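Local coordinates for acyl-CoA dehydrogenase (Mycobacterium thermoresistibile, PDB 3NF4), which binds flavin-adenine dinucleotide and probably catalyses the alpha,beta-dehydrogenation of an acyl-CoA thioester, at residues A[200-206]-A[218-223]; A[155-159]-A[228-232]; A[43-49]-A[212-216]; A[145-151]-A[179-183]. One frame throughout, in Å; residues are numbered along the deposited sequence.

Contact 1: A[200-206]-A[218-223]; sequences GLSFGKP and TSAFYD
Gly200 opens the pairing of 200-206 with 218-223: its carbonyl O takes the N-H of Asp223 at 2.9 Å, and Gly200 CA approaches Asp223 O in a CA-H...O contact of 3.5 Å. Leu201 follows in a non-hydrogen-bonded pair with Tyr222. Both side chains run the same way, and Leu201 CD1 lies over one face of the Tyr222 ring, offset toward the rim, as a CH-pi contact 4.1 Å from the ring centroid. Turning CG away from the backbone N (chi1 168°) brings that methyl there; Leu201 and Tyr222 also meet Val194 of strand 189-195. Ser202 and Phe221 form the hydrogen-bonded pair, Phe221 N giving to Ser202 O at 2.9 Å and Ser202 N to Phe221 O at 3.2 Å; on this opposite side of the sheet Ser202 OG lies at the edge of the Phe221 ring. Phe203 faces Ala220, its CE1 3.9 Å from Ala220 CB, while its side chain crosses that of Thr218 at about a right angle. Beyond it, Ser219 O accepts two long bonds, from Gly204 N (3.3 Å) and Thr218 OG1, which come from opposite faces of its plane. Pro206 ends the contact against Thr218 CG2. This is antiparallel pairing of edge strand 201-203 with 217-228, within the beta-rich middle domain of acyl-CoA dehydrogenases.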
loop_
_atom_site.group_PDB
_atom_site.type_symbol
_atom_site.label_atom_id
_atom_site.label_comp_id
_atom_site.label_asym_id
_atom_site.label_seq_id
_atom_site.Cartn_x
_atom_site.Cartn_y
_atom_site.Cartn_z
ATOM N N GLY A 200 50.168 6.970 -6.472
ATOM C CA GLY A 200 49.680 6.479 -5.188
ATOM C C GLY A 200 48.207 6.079 -5.178
ATOM O O GLY A 200 47.710 5.603 -4.155
ATOM N N LEU A 201 47.520 6.275 -6.306
ATOM C CA LEU A 201 46.088 5.949 -6.455
ATOM C C LEU A 201 45.852 4.616 -7.173
ATOM O O LEU A 201 46.336 4.409 -8.278
ATOM C CB LEU A 201 45.328 7.074 -7.191
ATOM C CG LEU A 201 43.888 6.782 -7.679
ATOM C CD1 LEU A 201 42.880 6.472 -6.517
ATOM C CD2 LEU A 201 43.370 7.898 -8.578
ATOM N N SER A 202 45.081 3.738 -6.543
ATOM C CA SER A 202 44.789 2.407 -7.089
ATOM C C SER A 202 43.328 1.973 -6.812
ATOM O O SER A 202 42.708 2.439 -5.852
ATOM C CB SER A 202 45.776 1.380 -6.508
ATOM O OG SER A 202 45.650 1.311 -5.096
ATOM N N PHE A 203 42.794 1.076 -7.641
ATOM C CA PHE A 203 41.389 0.677 -7.534
ATOM C C PHE A 203 41.218 -0.817 -7.313
ATOM O O PHE A 203 41.833 -1.617 -8.012
ATOM C CB PHE A 203 40.608 1.106 -8.784
ATOM C CG PHE A 203 40.609 2.589 -9.020
ATOM C CD1 PHE A 203 39.651 3.395 -8.444
ATOM C CD2 PHE A 203 41.579 3.180 -9.823
ATOM C CE1 PHE A 203 39.653 4.782 -8.659
ATOM C CE2 PHE A 203 41.590 4.561 -10.051
ATOM C CZ PHE A 203 40.632 5.365 -9.469
ATOM N N GLY A 204 40.361 -1.191 -6.359
ATOM C CA GLY A 204 40.061 -2.602 -6.100
ATOM C C GLY A 204 39.233 -3.260 -7.203
ATOM O O GLY A 204 38.892 -2.625 -8.204
ATOM N N LYS A 205 38.883 -4.533 -7.009
ATOM C CA LYS A 205 38.113 -5.270 -8.020
ATOM C C LYS A 205 36.620 -4.835 -8.010
ATOM O O LYS A 205 36.079 -4.465 -6.947
ATOM C CB LYS A 205 38.293 -6.797 -7.855
ATOM C CG LYS A 205 37.155 -7.502 -7.157
ATOM C CD LYS A 205 37.511 -8.882 -6.692
ATOM C CE LYS A 205 36.282 -9.580 -6.055
ATOM N NZ LYS A 205 35.178 -9.992 -7.033
ATOM N N PRO A 206 35.962 -4.874 -9.191
ATOM C CA PRO A 206 34.539 -4.541 -9.300
ATOM C C PRO A 206 33.641 -5.364 -8.357
ATOM O O PRO A 206 33.769 -6.589 -8.298
ATOM C CB PRO A 206 34.218 -4.855 -10.770
ATOM C CG PRO A 206 35.528 -4.703 -11.481
ATOM C CD PRO A 206 36.534 -5.248 -10.505
ATOM N N THR A 218 33.604 0.419 -8.045
ATOM C CA THR A 218 34.822 -0.050 -7.332
ATOM C C THR A 218 35.218 0.820 -6.133
ATOM O O THR A 218 34.786 1.977 -6.023
ATOM C CB THR A 218 36.091 -0.148 -8.272
ATOM O OG1 THR A 218 36.685 1.155 -8.445
ATOM C CG2 THR A 218 35.772 -0.785 -9.662
ATOM N N SER A 219 36.067 0.272 -5.262
ATOM C CA SER A 219 36.701 1.061 -4.206
ATOM C C SER A 219 38.007 1.742 -4.665
ATOM O O SER A 219 38.529 1.435 -5.750
ATOM C CB SER A 219 36.922 0.199 -2.957
ATOM O OG SER A 219 37.999 -0.700 -3.142
ATOM N N ALA A 220 38.517 2.684 -3.863
ATOM C CA ALA A 220 39.812 3.341 -4.150
ATOM C C ALA A 220 40.746 3.430 -2.945
ATOM O O ALA A 220 40.307 3.519 -1.797
ATOM C CB ALA A 220 39.619 4.745 -4.784
ATOM N N PHE A 221 42.046 3.437 -3.222
ATOM C CA PHE A 221 43.041 3.528 -2.164
ATOM C C PHE A 221 44.110 4.583 -2.437
ATOM O O PHE A 221 44.778 4.546 -3.468
ATOM C CB PHE A 221 43.665 2.155 -1.914
ATOM C CG PHE A 221 44.673 2.139 -0.793
ATOM C CD1 PHE A 221 44.281 2.432 0.526
ATOM C CD2 PHE A 221 46.009 1.820 -1.050
ATOM C CE1 PHE A 221 45.209 2.420 1.569
ATOM C CE2 PHE A 221 46.947 1.806 -0.025
ATOM C CZ PHE A 221 46.552 2.104 1.292
ATOM N N TYR A 222 44.256 5.520 -1.502
ATOM C CA TYR A 222 45.285 6.565 -1.581
ATOM C C TYR A 222 46.493 6.260 -0.664
ATOM O O TYR A 222 46.368 6.222 0.561
ATOM C CB TYR A 222 44.690 7.951 -1.269
ATOM C CG TYR A 222 43.721 8.494 -2.313
ATOM C CD1 TYR A 222 44.167 9.348 -3.330
ATOM C CD2 TYR A 222 42.345 8.168 -2.272
ATOM C CE1 TYR A 222 43.282 9.863 -4.290
ATOM C CE2 TYR A 222 41.444 8.678 -3.219
ATOM C CZ TYR A 222 41.922 9.520 -4.225
ATOM O OH TYR A 222 41.061 10.018 -5.161
ATOM N N ASP A 223 47.659 6.062 -1.284
ATOM C CA ASP A 223 48.894 5.639 -0.609
ATOM C C ASP A 223 49.969 6.721 -0.791
ATOM O O ASP A 223 50.683 6.730 -1.806
ATOM C CB ASP A 223 49.366 4.318 -1.242
ATOM C CG ASP A 223 50.440 3.579 -0.419
ATOM O OD1 ASP A 223 50.930 4.098 0.613
ATOM O OD2 ASP A 223 50.777 2.442 -0.822
#

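Contact 2: A[155-159]-A[228-232]; sequences DGGYV and DADRR
Tyr158, Ala229 and Arg232 carry this contact, with the Tyr158 ring reaching from strand 157-159 across the corner formed by 228-232. At its far end Tyr158 OH accepts a hydrogen bond from Arg232 NH1; the modelled separation of 2.5 Å is very short and the N-H is bent, so the exact length deserves caution. The nitrogen arrives at the edge of the ring, in its plane, whereas the guanidinium as a whole stands 77° to the ring. Arg232 makes the reach with an extended start and a bend at CG-CD (chi3 81°), which turns NH1 to the phenol. The same hydroxyl is bonded to Glu236 OE2, and Arg232 NE to Gly234 O, so both polar ends have further partners in the chain just beyond Arg232.

Ala229 packs nearer the strand. Its methyl points to 155-159 and sits 3.7 Å from Gly157 CA, with Tyr158 CE2 4.0 Å from the same CB. The backbones come close here too, Gly157 CA lying 3.4 Å from Ala229 N. Within 228-232, Arg231 N bonds to Asp228 O at 2.9 Å, which closes the turn that carries Ala229. Phe192 of strand 189-195 meets the Tyr158 ring edge-to-face and also touches Arg232.

The contact is thus a corner of the middle-domain beta structure: the turn 228-232 takes the chain from long strand 217-228 in one sheet to short strand 232-233 in the other, and Tyr158 bridges the two.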
loop_
_atom_site.group_PDB
_atom_site.type_symbol
_atom_site.label_atom_id
_atom_site.label_comp_id
_atom_site.label_asym_id
_atom_site.label_seq_id
_atom_site.Cartn_x
_atom_site.Cartn_y
_atom_site.Cartn_z
ATOM N N ASP A 155 54.203 21.281 1.733
ATOM C CA ASP A 155 54.762 22.413 0.991
ATOM C C ASP A 155 54.181 22.451 -0.424
ATOM O O ASP A 155 54.426 21.546 -1.233
ATOM C CB ASP A 155 56.298 22.347 0.952
ATOM N N GLY A 156 53.395 23.491 -0.700
ATOM C CA GLY A 156 52.707 23.645 -1.987
ATOM C C GLY A 156 51.790 22.488 -2.400
ATOM O O GLY A 156 51.791 22.070 -3.569
ATOM N N GLY A 157 51.015 21.951 -1.460
ATOM C CA GLY A 157 50.085 20.873 -1.815
ATOM C C GLY A 157 49.422 20.144 -0.674
ATOM O O GLY A 157 49.181 20.719 0.387
ATOM N N TYR A 158 49.111 18.872 -0.906
ATOM C CA TYR A 158 48.539 18.016 0.127
ATOM C C TYR A 158 49.025 16.597 -0.060
ATOM O O TYR A 158 49.386 16.199 -1.172
ATOM C CB TYR A 158 47.004 18.031 0.066
ATOM C CG TYR A 158 46.363 19.371 0.330
ATOM C CD1 TYR A 158 45.939 19.719 1.609
ATOM C CD2 TYR A 158 46.179 20.292 -0.699
ATOM C CE1 TYR A 158 45.352 20.952 1.858
ATOM C CE2 TYR A 158 45.597 21.525 -0.457
ATOM C CZ TYR A 158 45.187 21.845 0.824
ATOM O OH TYR A 158 44.604 23.064 1.066
ATOM N N VAL A 159 49.030 15.832 1.029
ATOM C CA VAL A 159 49.222 14.386 0.931
ATOM C C VAL A 159 47.972 13.626 1.390
ATOM O O VAL A 159 47.455 13.859 2.490
ATOM C CB VAL A 159 50.549 13.892 1.607
ATOM C CG1 VAL A 159 50.447 13.851 3.128
ATOM C CG2 VAL A 159 50.953 12.533 1.047
ATOM N N ASP A 228 48.967 18.688 -5.898
ATOM C CA ASP A 228 49.179 20.138 -5.977
ATOM C C ASP A 228 48.023 20.941 -5.363
ATOM O O ASP A 228 46.855 20.643 -5.621
ATOM C CB ASP A 228 49.377 20.553 -7.439
ATOM C CG ASP A 228 49.998 21.935 -7.580
ATOM O OD1 ASP A 228 51.109 22.146 -7.039
ATOM O OD2 ASP A 228 49.388 22.806 -8.250
ATOM N N ALA A 229 48.346 21.964 -4.570
ATOM C CA ALA A 229 47.312 22.772 -3.889
ATOM C C ALA A 229 46.425 23.586 -4.842
ATOM O O ALA A 229 45.381 24.098 -4.431
ATOM C CB ALA A 229 47.928 23.681 -2.815
ATOM N N ASP A 230 46.840 23.697 -6.105
ATOM C CA ASP A 230 46.022 24.336 -7.132
ATOM C C ASP A 230 44.892 23.418 -7.628
ATOM O O ASP A 230 44.041 23.852 -8.408
ATOM C CB ASP A 230 46.887 24.824 -8.303
ATOM N N ARG A 231 44.887 22.162 -7.180
ATOM C CA ARG A 231 43.841 21.200 -7.551
ATOM C C ARG A 231 42.638 21.275 -6.621
ATOM O O ARG A 231 41.597 20.701 -6.924
ATOM C CB ARG A 231 44.371 19.759 -7.533
ATOM C CG ARG A 231 45.357 19.392 -8.628
ATOM C CD ARG A 231 44.627 18.908 -9.847
ATOM N NE ARG A 231 45.498 18.316 -10.857
ATOM C CZ ARG A 231 45.057 17.805 -12.002
ATOM N NH1 ARG A 231 43.754 17.794 -12.278
ATOM N NH2 ARG A 231 45.912 17.293 -12.870
ATOM N N ARG A 232 42.796 21.940 -5.476
ATOM C CA ARG A 232 41.699 22.139 -4.520
ATOM C C ARG A 232 40.601 23.006 -5.145
ATOM O O ARG A 232 40.898 24.052 -5.726
ATOM C CB ARG A 232 42.211 22.787 -3.229
ATOM C CG ARG A 232 41.144 22.939 -2.161
ATOM C CD ARG A 232 41.677 23.578 -0.899
ATOM N NE ARG A 232 41.764 25.035 -1.002
ATOM C CZ ARG A 232 42.772 25.762 -0.522
ATOM N NH1 ARG A 232 43.800 25.174 0.085
ATOM N NH2 ARG A 232 42.752 27.083 -0.660
#

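Contact 3: A[43-49]-A[212-216]; sequences EKDETYP and LHAVP
Glu46 and His213 mark one close approach of the backbones, their CA atoms 5.2 Å apart, and Tyr48 and Ala214 mark another at the same spacing. Helix 39-45 ends with Asp45; Glu46, the first residue beyond it, takes positive phi and sends the chain past the irregular loop 212-216. Glu43, on the last turn of the helix, grips that loop with both carboxylate oxygens: His213 N bonds to OE1 at 2.7 Å on its syn lone pair, and Ala214 N to OE2 at 3.2 Å from above the carboxylate plane. A bend at chi2 (-65°) folds the acid toward these two successive N-H groups. Trp91 NE1 is a further donor to Glu43 OE2. On the histidine side chain, Glu46 stacks its carboxylate over one face of the His213 imidazole, the planes 10° apart and Glu46 OE2 3.6 Å above the ring centre. That oxygen also forms a salt bridge with Arg353 of the second subunit, which packs on His213 too. Farther along, Tyr48 CD1 lies 4.0 Å from Pro216 CD, and Pro49 CD meets Ala214 CB; Tyr48 OH is hydrogen-bonded to His169 NE2. The contact thereby joins the end of helix 39-45, in the N-terminal domain, to the middle-domain loop leading into strand 217-228, with helices 92-104 and 357-367 packed against Glu43 and Leu212 and the second subunit alongside.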
loop_
_atom_site.group_PDB
_atom_site.type_symbol
_atom_site.label_atom_id
_atom_site.label_comp_id
_atom_site.label_asym_id
_atom_site.label_seq_id
_atom_site.Cartn_x
_atom_site.Cartn_y
_atom_site.Cartn_z
ATOM N N GLU A 43 25.276 -7.054 -20.417
ATOM C CA GLU A 43 24.774 -7.180 -19.058
ATOM C C GLU A 43 24.876 -8.628 -18.588
ATOM O O GLU A 43 25.176 -8.889 -17.430
ATOM C CB GLU A 43 23.337 -6.644 -18.911
ATOM C CG GLU A 43 23.225 -5.117 -18.788
ATOM C CD GLU A 43 23.870 -4.536 -17.525
ATOM O OE1 GLU A 43 23.867 -5.213 -16.457
ATOM O OE2 GLU A 43 24.395 -3.397 -17.601
ATOM N N LYS A 44 24.634 -9.561 -19.505
ATOM C CA LYS A 44 24.742 -10.987 -19.204
ATOM C C LYS A 44 26.201 -11.418 -18.930
ATOM O O LYS A 44 26.435 -12.199 -18.019
ATOM C CB LYS A 44 24.134 -11.839 -20.328
ATOM C CG LYS A 44 24.314 -13.352 -20.114
ATOM C CD LYS A 44 24.150 -14.137 -21.422
ATOM C CE LYS A 44 24.252 -15.671 -21.199
ATOM N NZ LYS A 44 25.649 -16.180 -20.949
ATOM N N ASP A 45 27.151 -10.909 -19.738
ATOM C CA ASP A 45 28.589 -11.247 -19.614
ATOM C C ASP A 45 29.323 -10.432 -18.557
ATOM O O ASP A 45 30.401 -10.833 -18.137
ATOM C CB ASP A 45 29.327 -11.048 -20.936
ATOM C CG ASP A 45 29.043 -12.148 -21.956
ATOM O OD1 ASP A 45 28.641 -13.262 -21.557
ATOM O OD2 ASP A 45 29.250 -11.891 -23.174
ATOM N N GLU A 46 28.735 -9.296 -18.150
ATOM C CA GLU A 46 29.318 -8.340 -17.177
ATOM C C GLU A 46 30.591 -7.655 -17.707
ATOM O O GLU A 46 31.593 -7.516 -17.009
ATOM C CB GLU A 46 29.487 -8.960 -15.762
ATOM C CG GLU A 46 28.209 -9.684 -15.278
ATOM C CD GLU A 46 28.160 -10.043 -13.771
ATOM O OE1 GLU A 46 28.921 -9.468 -12.959
ATOM O OE2 GLU A 46 27.336 -10.910 -13.392
ATOM N N THR A 47 30.532 -7.213 -18.959
ATOM C CA THR A 47 31.682 -6.586 -19.608
ATOM C C THR A 47 31.433 -5.121 -19.952
ATOM O O THR A 47 30.292 -4.703 -20.111
ATOM C CB THR A 47 32.090 -7.342 -20.895
ATOM O OG1 THR A 47 30.950 -7.504 -21.749
ATOM C CG2 THR A 47 32.726 -8.738 -20.553
ATOM N N TYR A 48 32.518 -4.364 -20.064
ATOM C CA TYR A 48 32.496 -2.953 -20.392
ATOM C C TYR A 48 32.189 -2.724 -21.884
ATOM O O TYR A 48 32.727 -3.447 -22.734
ATOM C CB TYR A 48 33.841 -2.312 -20.001
ATOM C CG TYR A 48 33.782 -0.808 -19.962
ATOM C CD1 TYR A 48 33.132 -0.154 -18.919
ATOM C CD2 TYR A 48 34.349 -0.033 -20.980
ATOM C CE1 TYR A 48 33.038 1.222 -18.889
ATOM C CE2 TYR A 48 34.262 1.354 -20.956
ATOM C CZ TYR A 48 33.601 1.967 -19.904
ATOM O OH TYR A 48 33.489 3.321 -19.834
ATOM N N PRO A 49 31.325 -1.723 -22.206
ATOM C CA PRO A 49 31.036 -1.325 -23.592
ATOM C C PRO A 49 32.036 -0.303 -24.195
ATOM O O PRO A 49 31.850 0.926 -24.111
ATOM C CB PRO A 49 29.623 -0.729 -23.493
ATOM C CG PRO A 49 29.576 -0.119 -22.145
ATOM C CD PRO A 49 30.504 -0.945 -21.254
ATOM N N LEU A 212 22.800 -4.308 -13.013
ATOM C CA LEU A 212 23.466 -3.057 -13.437
ATOM C C LEU A 212 24.974 -3.279 -13.608
ATOM O O LEU A 212 25.797 -2.557 -13.044
ATOM C CB LEU A 212 23.192 -1.951 -12.413
ATOM C CG LEU A 212 22.944 -0.486 -12.781
ATOM C CD1 LEU A 212 21.518 -0.243 -13.361
ATOM C CD2 LEU A 212 23.201 0.429 -11.525
ATOM N N HIS A 213 25.328 -4.302 -14.374
ATOM C CA HIS A 213 26.682 -4.880 -14.346
ATOM C C HIS A 213 27.727 -4.173 -15.210
ATOM O O HIS A 213 28.917 -4.217 -14.865
ATOM C CB HIS A 213 26.661 -6.344 -14.789
ATOM C CG HIS A 213 25.753 -7.226 -13.986
ATOM N ND1 HIS A 213 25.983 -7.525 -12.658
ATOM C CD2 HIS A 213 24.653 -7.926 -14.343
ATOM C CE1 HIS A 213 25.045 -8.350 -12.222
ATOM N NE2 HIS A 213 24.226 -8.612 -13.226
ATOM N N ALA A 214 27.303 -3.552 -16.323
ATOM C CA ALA A 214 28.221 -3.146 -17.391
ATOM C C ALA A 214 29.302 -2.111 -17.017
ATOM O O ALA A 214 30.474 -2.310 -17.312
ATOM C CB ALA A 214 27.443 -2.670 -18.589
ATOM N N VAL A 215 28.887 -0.988 -16.440
ATOM C CA VAL A 215 29.797 0.038 -15.954
ATOM C C VAL A 215 30.184 -0.410 -14.526
ATOM O O VAL A 215 29.295 -0.622 -13.700
ATOM C CB VAL A 215 29.071 1.405 -15.879
ATOM C CG1 VAL A 215 29.970 2.478 -15.313
ATOM C CG2 VAL A 215 28.547 1.838 -17.244
ATOM N N PRO A 216 31.497 -0.527 -14.227
ATOM C CA PRO A 216 31.885 -1.096 -12.930
ATOM C C PRO A 216 31.751 -0.115 -11.748
ATOM O O PRO A 216 31.859 1.096 -11.923
ATOM C CB PRO A 216 33.358 -1.487 -13.147
ATOM C CG PRO A 216 33.869 -0.496 -14.187
ATOM C CD PRO A 216 32.655 0.043 -14.950
#

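Contact 4: A[145-151]-A[179-183]; sequences AALRCAA and FARTG
Arg181 lies against the backbone of 145-151 with its guanidinium edge turned to Leu147 O. Arg181 NE gives a nearly straight bond to Leu147 O, 3.1 Å with 171° at the hydrogen, and the oxygen sits almost in the guanidinium plane. A bend at chi3 (-71°) after an extended start swings the head group back along 145-151 toward Ala145. Arg181 NH2 comes near Ala145 O as well, but at an angle too poor for a hydrogen bond. The backbone of Arg181 is held in addition: its N gives to Cys149 O at 2.7 Å, and its O takes the N-H of Ala151 at 2.9 Å, the single bridge centred on Ala150.

Small apolar groups pack beside these bonds. Ala180 CB meets Ala151 CB at 3.8 Å and reaches toward Cys149 CB, while Leu147 sends CD2 to Phe179 CB (4.3 Å) and CD1 to Arg181 CB. Thr182 places CG2 beside Ala151 O; its OG1 is bonded to Gly188 O. Glu137 accepts from the backbone N-H groups of Arg148 and Cys149 and so also holds this loop.

Chemically, the pairing rests on main-chain carbonyls and N-H groups with one arginine side chain as donor. The NE bond to Leu147 O, together with the two main-chain bonds, links the chain leading into strand 150-154 to the end of strand 175-181; the guanidinium charge is probably eased in part by the nearby carbonyls.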
loop_
_atom_site.group_PDB
_atom_site.type_symbol
_atom_site.label_atom_id
_atom_site.label_comp_id
_atom_site.label_asym_id
_atom_site.label_seq_id
_atom_site.Cartn_x
_atom_site.Cartn_y
_atom_site.Cartn_z
ATOM N N ALA A 145 29.222 13.474 6.893
ATOM C CA ALA A 145 30.153 14.100 7.852
ATOM C C ALA A 145 31.124 13.164 8.596
ATOM O O ALA A 145 32.141 13.620 9.112
ATOM C CB ALA A 145 29.370 14.945 8.858
ATOM N N ALA A 146 30.813 11.870 8.643
ATOM C CA ALA A 146 31.650 10.897 9.358
ATOM C C ALA A 146 32.810 10.328 8.510
ATOM O O ALA A 146 33.461 9.350 8.903
ATOM C CB ALA A 146 30.774 9.762 9.930
ATOM N N LEU A 147 33.071 10.945 7.357
ATOM C CA LEU A 147 34.112 10.450 6.454
ATOM C C LEU A 147 35.515 10.666 7.042
ATOM O O LEU A 147 35.704 11.506 7.931
ATOM C CB LEU A 147 33.967 11.023 5.032
ATOM C CG LEU A 147 34.248 12.492 4.717
ATOM C CD1 LEU A 147 35.740 12.833 4.823
ATOM C CD2 LEU A 147 33.746 12.828 3.330
ATOM N N ARG A 148 36.493 9.909 6.548
ATOM C CA ARG A 148 37.803 9.887 7.193
ATOM C C ARG A 148 39.064 9.849 6.322
ATOM O O ARG A 148 40.170 9.935 6.863
ATOM C CB ARG A 148 37.832 8.767 8.226
ATOM C CG ARG A 148 37.923 9.291 9.638
ATOM C CD ARG A 148 37.353 8.302 10.634
ATOM N NE ARG A 148 36.173 8.857 11.305
ATOM C CZ ARG A 148 36.170 9.357 12.548
ATOM N NH1 ARG A 148 37.293 9.373 13.295
ATOM N NH2 ARG A 148 35.030 9.832 13.054
ATOM N N CYS A 149 38.904 9.726 5.001
ATOM C CA CYS A 149 40.031 9.805 4.073
ATOM C C CYS A 149 40.798 11.101 4.377
ATOM O O CYS A 149 40.213 12.192 4.411
ATOM C CB CYS A 149 39.559 9.765 2.611
ATOM S SG CYS A 149 40.847 9.327 1.361
ATOM N N ALA A 150 42.095 10.967 4.637
ATOM C CA ALA A 150 42.887 12.102 5.110
ATOM C C ALA A 150 43.646 12.834 4.000
ATOM O O ALA A 150 44.342 12.220 3.199
ATOM C CB ALA A 150 43.834 11.661 6.237
ATOM N N ALA A 151 43.471 14.149 3.946
ATOM C CA ALA A 151 44.310 15.020 3.117
ATOM C C ALA A 151 45.046 16.025 4.007
ATOM O O ALA A 151 44.453 16.974 4.523
ATOM C CB ALA A 151 43.486 15.736 2.072
ATOM N N PHE A 179 36.383 13.952 -2.106
ATOM C CA PHE A 179 36.152 14.653 -0.833
ATOM C C PHE A 179 36.998 14.048 0.287
ATOM O O PHE A 179 36.820 12.882 0.617
ATOM C CB PHE A 179 34.661 14.647 -0.461
ATOM C CG PHE A 179 33.795 15.428 -1.425
ATOM C CD1 PHE A 179 33.564 16.790 -1.229
ATOM C CD2 PHE A 179 33.227 14.811 -2.537
ATOM C CE1 PHE A 179 32.772 17.526 -2.131
ATOM C CE2 PHE A 179 32.438 15.534 -3.432
ATOM C CZ PHE A 179 32.211 16.895 -3.228
ATOM N N ALA A 180 37.930 14.826 0.850
ATOM C CA ALA A 180 38.806 14.328 1.940
ATOM C C ALA A 180 38.944 15.276 3.129
ATOM O O ALA A 180 38.681 16.473 3.007
ATOM C CB ALA A 180 40.180 13.937 1.412
ATOM N N ARG A 181 39.354 14.719 4.272
ATOM C CA ARG A 181 39.408 15.449 5.545
ATOM C C ARG A 181 40.710 16.240 5.773
ATOM O O ARG A 181 41.805 15.692 5.695
ATOM C CB ARG A 181 39.139 14.498 6.718
ATOM C CG ARG A 181 39.007 15.202 8.073
ATOM C CD ARG A 181 38.325 14.342 9.154
ATOM N NE ARG A 181 36.883 14.137 8.944
ATOM C CZ ARG A 181 35.936 15.064 9.120
ATOM N NH1 ARG A 181 36.248 16.306 9.496
ATOM N NH2 ARG A 181 34.662 14.748 8.909
ATOM N N THR A 182 40.562 17.535 6.053
ATOM C CA THR A 182 41.686 18.440 6.322
ATOM C C THR A 182 41.748 18.880 7.792
ATOM O O THR A 182 42.813 19.272 8.275
ATOM C CB THR A 182 41.638 19.694 5.417
ATOM O OG1 THR A 182 40.323 20.265 5.450
ATOM C CG2 THR A 182 41.992 19.341 3.978
ATOM N N GLY A 183 40.609 18.814 8.487
ATOM C CA GLY A 183 40.515 19.117 9.924
ATOM C C GLY A 183 39.390 18.351 10.613
ATOM O O GLY A 183 38.815 18.802 11.613
#

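Overall arrangement
Contacts 1, 2 and 4 lie on the beta-rich middle part of the chain, their centres 15 to 20 Å apart, and all reach the antiparallel sheet ordered 150-154, 157-168, 217-228, 201-203. Contact 4 ties strand 150-154 to strand 175-181 of the mixed sheet; contact 2 joins the turn after 217-228 to 157-168. Along the chain the segments of contacts 2 and 4 alternate, contact 1 falls between those of contact 2, and contact 3 spans contact 4. Tyr158 packs on Thr182, and Tyr222 on Cys149. Contact 3, about 36 Å from contact 2 between centres, touches contact 1 through Pro206 and Pro216 and couples the middle domain to the N-terminal helices near the bound flavin.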